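Magnesium transporter (Enterococcus faecalis, PDB 2OUX) probably transports magnesium ions across the cell membrane, the crystallised piece being its cytosolic, magnesium-binding part. Local coordinates at residues D218-V223 and D258-S263; R210-H215 and R228-L233. One frame throughout, in Å; residues are numbered along the deposited sequence.

Overall arrangement
Both contacts lie in the second CBS domain, with centres about 16 Å apart, and both use helix 220-230: contact 1 its first turn, contact 2 its last. Along the chain their segments alternate, in the order 210-215, 218-223, 228-233 and 258-263. Contact 2 belongs to the beta-alpha-beta unit of strand 214-215, helix 220-230 and strand 234-238, whereas contact 1 ties the same helix to helix 250-262. The two meet where V223 CG2 lies 4.3 Å from V214 CG2. D258 of contact 1 forms a salt bridge with R228 of the second subunit. Contact 1 holds one magnesium-site residue (E260), contact 2 two (R228, D231); the shared helix thus connects these sites with the dimer interface.

Contact 1: residues D218-V223 and D258-S263; sequences DDQEDV and DDEAAS
Q220 and E221, in the first turn of helix 220-230, meet E260 near the end of helix 250-262 in a polar, partly buried contact between two helix ends. Its one hydrogen bond runs from Q220 NE2 to E260 OE2, 3.0 Å long. The N-H...O angle of 151° makes it moderately bent, and the donor reaches OE2 on the anti side of the carboxylate. Amide and carboxylate planes stand almost perpendicular (89°), and NE2 and OE2 make the closest approach. Q220 gets there because its CG sits between the backbone N and the carbonyl carbon, with the chain extended beyond it. E260 instead folds at chi2 (-60°), which lays its carboxylate against E221. These two helices are those of the second CBS domain, and E260 belongs, with E137, to a magnesium-binding site; the backbone of E137 is hydrogen-bonded to that of Q220. The bond from Q220 fixes the OE2 end of this carboxylate, which could help position a residue of the site. The carboxylates of E221 and E260 are nearly parallel and stacked, E221 CD lying 3.4 Å from E260 OE1. Two like charges so close, E221 OE2 to E260 OE1 being 3.5 Å, would probably repel and could favour a nearby cation. Behind them D219 caps the helix, its OD2 accepting a weak bond from E221 N at 3.1 Å.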
ATOM      1  N   ASP A 218      18.903 -10.252   2.492  1.00 35.22           N
ATOM      2  CA  ASP A 218      18.229 -10.887   1.365  1.00 35.32           C
ATOM      3  C   ASP A 218      18.263 -10.023   0.121  1.00 35.71           C
ATOM      4  O   ASP A 218      18.370  -8.804   0.203  1.00 37.20           O
ATOM      5  CB  ASP A 218      16.779 -11.223   1.708  1.00 35.61           C
ATOM      6  CG  ASP A 218      16.660 -12.083   2.945  1.00 37.01           C
ATOM      7  OD1 ASP A 218      17.594 -12.869   3.217  1.00 38.49           O
ATOM      8  OD2 ASP A 218      15.627 -11.978   3.639  1.00 38.03           O
ATOM      9  N   ASP A 219      18.160 -10.670  -1.033  1.00 36.19           N
ATOM     10  CA  ASP A 219      18.195  -9.979  -2.311  1.00 37.07           C
ATOM     11  C   ASP A 219      16.894  -9.271  -2.645  1.00 37.45           C
ATOM     12  O   ASP A 219      15.825  -9.880  -2.611  1.00 37.50           O
ATOM     13  CB  ASP A 219      18.520 -10.962  -3.428  1.00 37.97           C
ATOM     14  CG  ASP A 219      18.552 -10.298  -4.788  1.00 40.60           C
ATOM     15  OD1 ASP A 219      19.410  -9.419  -4.999  1.00 41.27           O
ATOM     16  OD2 ASP A 219      17.717 -10.647  -5.643  1.00 44.26           O
ATOM     17  N   GLN A 220      16.990  -7.994  -3.008  1.00 35.41           N
ATOM     18  CA  GLN A 220      15.798  -7.222  -3.335  1.00 35.15           C
ATOM     19  C   GLN A 220      14.787  -7.994  -4.179  1.00 34.28           C
ATOM     20  O   GLN A 220      13.588  -7.894  -3.951  1.00 35.71           O
ATOM     21  CB  GLN A 220      16.176  -5.904  -4.026  1.00 33.53           C
ATOM     22  CG  GLN A 220      16.891  -6.031  -5.369  1.00 32.63           C
ATOM     23  CD  GLN A 220      17.292  -4.677  -5.925  1.00 30.81           C
ATOM     24  OE1 GLN A 220      17.631  -3.775  -5.166  1.00 30.85           O
ATOM     25  NE2 GLN A 220      17.275  -4.533  -7.245  1.00 29.13           N
ATOM     26  N   GLU A 221      15.247  -8.775  -5.147  1.00 35.59           N
ATOM     27  CA  GLU A 221      14.296  -9.525  -5.962  1.00 36.57           C
ATOM     28  C   GLU A 221      13.454 -10.473  -5.107  1.00 34.53           C
ATOM     29  O   GLU A 221      12.264 -10.666  -5.369  1.00 32.68           O
ATOM     30  CB  GLU A 221      15.015 -10.307  -7.076  1.00 41.13           C
ATOM     31  CG  GLU A 221      15.255  -9.475  -8.350  1.00 47.32           C
ATOM     32  CD  GLU A 221      15.630 -10.311  -9.584  1.00 50.23           C
ATOM     33  OE1 GLU A 221      16.727 -10.917  -9.594  1.00 52.70           O
ATOM     34  OE2 GLU A 221      14.825 -10.355 -10.544  1.00 49.32           O
ATOM     35  N   ASP A 222      14.067 -11.063  -4.085  1.00 33.83           N
ATOM     36  CA  ASP A 222      13.338 -11.977  -3.213  1.00 34.04           C
ATOM     37  C   ASP A 222      12.352 -11.173  -2.380  1.00 32.03           C
ATOM     38  O   ASP A 222      11.221 -11.605  -2.147  1.00 30.96           O
ATOM     39  CB  ASP A 222      14.294 -12.751  -2.293  1.00 34.48           C
ATOM     40  CG  ASP A 222      15.215 -13.684  -3.063  1.00 36.35           C
ATOM     41  OD1 ASP A 222      14.758 -14.287  -4.061  1.00 36.34           O
ATOM     42  OD2 ASP A 222      16.392 -13.822  -2.667  1.00 37.57           O
ATOM     43  N   VAL A 223      12.789  -9.997  -1.945  1.00 29.61           N
ATOM     44  CA  VAL A 223      11.940  -9.126  -1.156  1.00 28.33           C
ATOM     45  C   VAL A 223      10.737  -8.746  -1.998  1.00 26.98           C
ATOM     46  O   VAL A 223       9.600  -8.832  -1.546  1.00 27.33           O
ATOM     47  CB  VAL A 223      12.704  -7.868  -0.729  1.00 29.65           C
ATOM     48  CG1 VAL A 223      11.758  -6.853  -0.087  1.00 26.83           C
ATOM     49  CG2 VAL A 223      13.792  -8.266   0.253  1.00 29.00           C
ATOM     50  N   ASP A 258      11.055  -2.235 -11.463  1.00 32.66           N
ATOM     51  CA  ASP A 258      11.296  -1.523 -12.709  1.00 32.60           C
ATOM     52  C   ASP A 258      12.753  -1.697 -13.127  1.00 33.64           C
ATOM     53  O   ASP A 258      13.053  -1.861 -14.314  1.00 32.73           O
ATOM     54  CB  ASP A 258      10.976  -0.028 -12.566  1.00 32.89           C
ATOM     55  CG  ASP A 258       9.486   0.271 -12.679  1.00 34.99           C
ATOM     56  OD1 ASP A 258       8.787  -0.460 -13.406  1.00 36.08           O
ATOM     57  OD2 ASP A 258       9.013   1.247 -12.055  1.00 35.78           O
ATOM     58  N   ASP A 259      13.653  -1.669 -12.150  1.00 33.88           N
ATOM     59  CA  ASP A 259      15.071  -1.822 -12.429  1.00 36.81           C
ATOM     60  C   ASP A 259      15.418  -3.226 -12.915  1.00 38.83           C
ATOM     61  O   ASP A 259      16.107  -3.392 -13.918  1.00 40.80           O
ATOM     62  CB  ASP A 259      15.904  -1.478 -11.192  1.00 36.30           C
ATOM     63  CG  ASP A 259      15.837   0.005 -10.829  1.00 36.80           C
ATOM     64  OD1 ASP A 259      15.476   0.823 -11.702  1.00 35.78           O
ATOM     65  OD2 ASP A 259      16.159   0.352  -9.675  1.00 35.09           O
ATOM     66  N   GLU A 260      14.942  -4.241 -12.210  1.00 39.82           N
ATOM     67  CA  GLU A 260      15.222  -5.614 -12.603  1.00 40.55           C
ATOM     68  C   GLU A 260      14.782  -5.913 -14.035  1.00 42.07           C
ATOM     69  O   GLU A 260      15.466  -6.634 -14.772  1.00 43.61           O
ATOM     70  CB  GLU A 260      14.539  -6.576 -11.639  1.00 38.43           C
ATOM     71  CG  GLU A 260      15.167  -6.601 -10.259  1.00 38.48           C
ATOM     72  CD  GLU A 260      16.632  -7.023 -10.290  1.00 40.17           C
ATOM     73  OE1 GLU A 260      17.034  -7.702 -11.264  1.00 40.33           O
ATOM     74  OE2 GLU A 260      17.375  -6.694  -9.336  1.00 36.96           O
ATOM     75  N   ALA A 261      13.642  -5.361 -14.427  1.00 43.42           N
ATOM     76  CA  ALA A 261      13.116  -5.564 -15.771  1.00 44.88           C
ATOM     77  C   ALA A 261      14.032  -4.923 -16.805  1.00 48.02           C
ATOM     78  O   ALA A 261      14.547  -5.601 -17.698  1.00 48.93           O
ATOM     79  CB  ALA A 261      11.726  -4.969 -15.879  1.00 42.82           C
ATOM     80  N   ALA A 262      14.231  -3.614 -16.682  1.00 49.78           N
ATOM     81  CA  ALA A 262      15.085  -2.881 -17.611  1.00 51.77           C
ATOM     82  C   ALA A 262      16.455  -3.547 -17.706  1.00 52.19           C
ATOM     83  O   ALA A 262      17.112  -3.502 -18.750  1.00 53.82           O
ATOM     84  CB  ALA A 262      15.234  -1.434 -17.156  1.00 50.79           C
ATOM     85  N   SER A 263      16.880  -4.169 -16.610  1.00 51.37           N
ATOM     86  CA  SER A 263      18.168  -4.850 -16.582  1.00 54.88           C
ATOM     87  C   SER A 263      18.213  -5.974 -17.608  1.00 55.59           C
ATOM     88  O   SER A 263      19.077  -5.899 -18.505  1.00 58.86           O
ATOM     89  CB  SER A 263      18.442  -5.424 -15.196  1.00 52.92           C
ATOM     90  OG  SER A 263      19.617  -6.216 -15.221  1.00 58.27           O
TER

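Contact 2: residues R210-H215 and R228-L233; sequences RVISVH and RDYDFL. With MG (magnesium ion), chain C.
I212 reaches toward two aromatic rings, Y230 and F232, and meets them in different ways, over a face of the first and at the edge of the second. They join the loop leading into strand 214-215 to the C-terminal end of helix 220-230 and the loop after it, in a beta-alpha-beta unit of the second CBS domain: I212 lies just before strand 214-215, and Y230 and F232 flank the turn between helix 220-230 and the parallel strand 234-238. With CG1 anti to the carbonyl carbon (chi1 -61°), I212 brings that atom to 3.9 Å from Y230 CE1, while its CG2 lies over a face of the same ring. Against F232 the isoleucine stands at about a right angle. I212 CB approaches F232 CE2 at 3.8 Å, and CD1 lies in the ring plane, 3.9 Å from F232 CZ. A face of F232 is taken by Y230 CB, which sits over the ring centre 3.3 Å above the plane, so the two aromatic residues also pack on each other. The polar end of Y230 turns elsewhere, its OH hydrogen-bonded to E38 of the second subunit. D231, between Y230 and F232 in sequence, adopts a positive phi (51°) on leaving the helix, and with R228 it supplies the protein ligands of a magnesium ion. Four waters complete an octahedral shell. R228 O binds the metal at 2.0 Å, roughly opposite water 4, and D231 OD1 binds at 2.2 Å, roughly opposite water 2.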
ATOM      1  N   ARG A 210       1.923 -15.053  13.241  1.00 36.61           N
ATOM      2  CA  ARG A 210       2.602 -15.426  12.000  1.00 35.82           C
ATOM      3  C   ARG A 210       3.021 -14.217  11.161  1.00 34.63           C
ATOM      4  O   ARG A 210       2.599 -14.060  10.015  1.00 35.75           O
ATOM      5  CB  ARG A 210       1.716 -16.354  11.168  1.00 34.93           C
ATOM      6  CG  ARG A 210       1.454 -17.700  11.818  1.00 37.60           C
ATOM      7  CD  ARG A 210       0.566 -18.557  10.935  1.00 39.00           C
ATOM      8  NE  ARG A 210       1.230 -18.916   9.682  1.00 40.01           N
ATOM      9  CZ  ARG A 210       2.189 -19.833   9.579  1.00 41.69           C
ATOM     10  NH1 ARG A 210       2.596 -20.491  10.656  1.00 39.93           N
ATOM     11  NH2 ARG A 210       2.737 -20.098   8.396  1.00 40.81           N
ATOM     12  N   VAL A 211       3.858 -13.363  11.736  1.00 33.37           N
ATOM     13  CA  VAL A 211       4.328 -12.187  11.025  1.00 34.31           C
ATOM     14  C   VAL A 211       5.406 -12.576  10.019  1.00 33.17           C
ATOM     15  O   VAL A 211       6.352 -13.286  10.346  1.00 33.30           O
ATOM     16  CB  VAL A 211       4.872 -11.119  12.003  1.00 35.64           C
ATOM     17  CG1 VAL A 211       5.887 -11.742  12.953  1.00 38.08           C
ATOM     18  CG2 VAL A 211       5.484  -9.974  11.227  1.00 35.59           C
ATOM     19  N   ILE A 212       5.224 -12.123   8.786  1.00 34.29           N
ATOM     20  CA  ILE A 212       6.144 -12.392   7.689  1.00 31.76           C
ATOM     21  C   ILE A 212       7.191 -11.281   7.652  1.00 33.15           C
ATOM     22  O   ILE A 212       6.857 -10.098   7.743  1.00 30.39           O
ATOM     23  CB  ILE A 212       5.400 -12.409   6.322  1.00 33.71           C
ATOM     24  CG1 ILE A 212       4.334 -13.514   6.311  1.00 37.10           C
ATOM     25  CG2 ILE A 212       6.382 -12.611   5.185  1.00 28.63           C
ATOM     26  CD1 ILE A 212       3.070 -13.142   7.088  1.00 42.06           C
ATOM     27  N   SER A 213       8.456 -11.668   7.521  1.00 31.95           N
ATOM     28  CA  SER A 213       9.543 -10.705   7.463  1.00 32.44           C
ATOM     29  C   SER A 213      10.651 -11.250   6.579  1.00 31.47           C
ATOM     30  O   SER A 213      10.616 -12.414   6.178  1.00 30.27           O
ATOM     31  CB  SER A 213      10.099 -10.424   8.863  1.00 31.91           C
ATOM     32  OG  SER A 213      10.688 -11.582   9.429  1.00 31.62           O
ATOM     33  N   VAL A 214      11.624 -10.394   6.279  1.00 31.14           N
ATOM     34  CA  VAL A 214      12.766 -10.754   5.451  1.00 29.68           C
ATOM     35  C   VAL A 214      14.032 -10.415   6.228  1.00 31.00           C
ATOM     36  O   VAL A 214      13.986  -9.638   7.188  1.00 30.46           O
ATOM     37  CB  VAL A 214      12.757  -9.966   4.120  1.00 29.21           C
ATOM     38  CG1 VAL A 214      11.491 -10.280   3.344  1.00 25.67           C
ATOM     39  CG2 VAL A 214      12.844  -8.462   4.395  1.00 26.63           C
ATOM     40  N   HIS A 215      15.155 -11.000   5.813  1.00 31.32           N
ATOM     41  CA  HIS A 215      16.439 -10.770   6.469  1.00 32.56           C
ATOM     42  C   HIS A 215      17.132  -9.589   5.797  1.00 31.20           C
ATOM     43  O   HIS A 215      17.058  -9.432   4.585  1.00 31.95           O
ATOM     44  CB  HIS A 215      17.325 -12.023   6.367  1.00 34.00           C
ATOM     45  CG  HIS A 215      18.663 -11.875   7.027  1.00 34.20           C
ATOM     46  ND1 HIS A 215      18.820 -11.820   8.395  1.00 35.80           N
ATOM     47  CD2 HIS A 215      19.911 -11.758   6.503  1.00 33.03           C
ATOM     48  CE1 HIS A 215      20.101 -11.677   8.689  1.00 36.15           C
ATOM     49  NE2 HIS A 215      20.782 -11.636   7.556  1.00 35.23           N
ATOM     50  N   ARG A 228       4.981  -9.244  -3.661  1.00 26.54           N
ATOM     51  CA  ARG A 228       4.140  -9.646  -4.777  1.00 28.03           C
ATOM     52  C   ARG A 228       3.202 -10.760  -4.332  1.00 27.12           C
ATOM     53  O   ARG A 228       2.009 -10.707  -4.565  1.00 25.31           O
ATOM     54  CB  ARG A 228       5.043 -10.117  -5.924  1.00 31.16           C
ATOM     55  CG  ARG A 228       4.398 -10.194  -7.297  1.00 36.44           C
ATOM     56  CD  ARG A 228       5.359  -9.649  -8.362  1.00 39.38           C
ATOM     57  NE  ARG A 228       6.737 -10.063  -8.110  1.00 38.52           N
ATOM     58  CZ  ARG A 228       7.791  -9.643  -8.800  1.00 39.26           C
ATOM     59  NH1 ARG A 228       7.635  -8.786  -9.801  1.00 40.85           N
ATOM     60  NH2 ARG A 228       9.008 -10.085  -8.490  1.00 37.98           N
ATOM     61  N   ASP A 229       3.742 -11.770  -3.664  1.00 27.66           N
ATOM     62  CA  ASP A 229       2.918 -12.888  -3.202  1.00 27.63           C
ATOM     63  C   ASP A 229       1.920 -12.552  -2.099  1.00 27.57           C
ATOM     64  O   ASP A 229       0.760 -12.931  -2.176  1.00 28.36           O
ATOM     65  CB  ASP A 229       3.808 -14.025  -2.708  1.00 26.43           C
ATOM     66  CG  ASP A 229       4.590 -14.680  -3.823  1.00 28.58           C
ATOM     67  OD1 ASP A 229       4.069 -14.728  -4.960  1.00 28.89           O
ATOM     68  OD2 ASP A 229       5.712 -15.159  -3.557  1.00 28.34           O
ATOM     69  N   TYR A 230       2.375 -11.854  -1.064  1.00 27.81           N
ATOM     70  CA  TYR A 230       1.505 -11.521   0.066  1.00 27.34           C
ATOM     71  C   TYR A 230       0.686 -10.245  -0.087  1.00 26.17           C
ATOM     72  O   TYR A 230      -0.103  -9.910   0.786  1.00 23.70           O
ATOM     73  CB  TYR A 230       2.338 -11.445   1.350  1.00 26.01           C
ATOM     74  CG  TYR A 230       2.893 -12.784   1.779  1.00 29.10           C
ATOM     75  CD1 TYR A 230       2.218 -13.586   2.706  1.00 29.38           C
ATOM     76  CD2 TYR A 230       4.070 -13.275   1.224  1.00 29.15           C
ATOM     77  CE1 TYR A 230       2.712 -14.843   3.062  1.00 29.31           C
ATOM     78  CE2 TYR A 230       4.566 -14.521   1.572  1.00 29.54           C
ATOM     79  CZ  TYR A 230       3.887 -15.301   2.487  1.00 29.70           C
ATOM     80  OH  TYR A 230       4.401 -16.535   2.815  1.00 30.08           O
ATOM     81  N   ASP A 231       0.870  -9.539  -1.199  1.00 28.43           N
ATOM     82  CA  ASP A 231       0.147  -8.291  -1.439  1.00 26.63           C
ATOM     83  C   ASP A 231       0.264  -7.329  -0.243  1.00 26.43           C
ATOM     84  O   ASP A 231      -0.723  -6.725   0.177  1.00 26.27           O
ATOM     85  CB  ASP A 231      -1.331  -8.590  -1.733  1.00 27.97           C
ATOM     86  CG  ASP A 231      -1.515  -9.488  -2.950  1.00 28.71           C
ATOM     87  OD1 ASP A 231      -0.716  -9.361  -3.888  1.00 29.07           O
ATOM     88  OD2 ASP A 231      -2.456 -10.307  -2.983  1.00 27.65           O
ATOM     89  N   PHE A 232       1.468  -7.203   0.312  1.00 26.08           N
ATOM     90  CA  PHE A 232       1.702  -6.313   1.450  1.00 25.74           C
ATOM     91  C   PHE A 232       2.130  -4.935   0.955  1.00 27.45           C
ATOM     92  O   PHE A 232       2.749  -4.821  -0.108  1.00 28.31           O
ATOM     93  CB  PHE A 232       2.830  -6.828   2.335  1.00 25.93           C
ATOM     94  CG  PHE A 232       2.501  -8.063   3.113  1.00 27.71           C
ATOM     95  CD1 PHE A 232       1.217  -8.296   3.578  1.00 27.39           C
ATOM     96  CD2 PHE A 232       3.514  -8.946   3.473  1.00 28.47           C
ATOM     97  CE1 PHE A 232       0.948  -9.389   4.401  1.00 29.79           C
ATOM     98  CE2 PHE A 232       3.250 -10.035   4.296  1.00 28.53           C
ATOM     99  CZ  PHE A 232       1.966 -10.253   4.759  1.00 26.67           C
ATOM    100  N   LEU A 233       1.823  -3.897   1.731  1.00 25.17           N
ATOM    101  CA  LEU A 233       2.217  -2.541   1.363  1.00 23.78           C
ATOM    102  C   LEU A 233       3.550  -2.247   2.042  1.00 23.45           C
ATOM    103  O   LEU A 233       4.175  -1.215   1.809  1.00 23.38           O
ATOM    104  CB  LEU A 233       1.137  -1.539   1.782  1.00 23.27           C
ATOM    105  CG  LEU A 233       0.733  -1.495   3.257  1.00 26.14           C
ATOM    106  CD1 LEU A 233       1.697  -0.593   4.034  1.00 21.83           C
ATOM    107  CD2 LEU A 233      -0.692  -0.959   3.364  1.00 23.97           C
TER
HETATM  108 MG    MG C 401       0.505  -9.859  -5.607  1.00 28.25          MG
HETATM  109  O   HOH W   1      -0.635 -11.838  -5.021  1.00 24.86           O
HETATM  110  O   HOH W   2       1.243 -10.867  -7.475  1.00 22.84           O
HETATM  111  O   HOH W   3       0.996  -7.908  -6.297  1.00 24.11           O
HETATM  112  O   HOH W   4      -1.289  -9.627  -6.676  1.00 26.70           O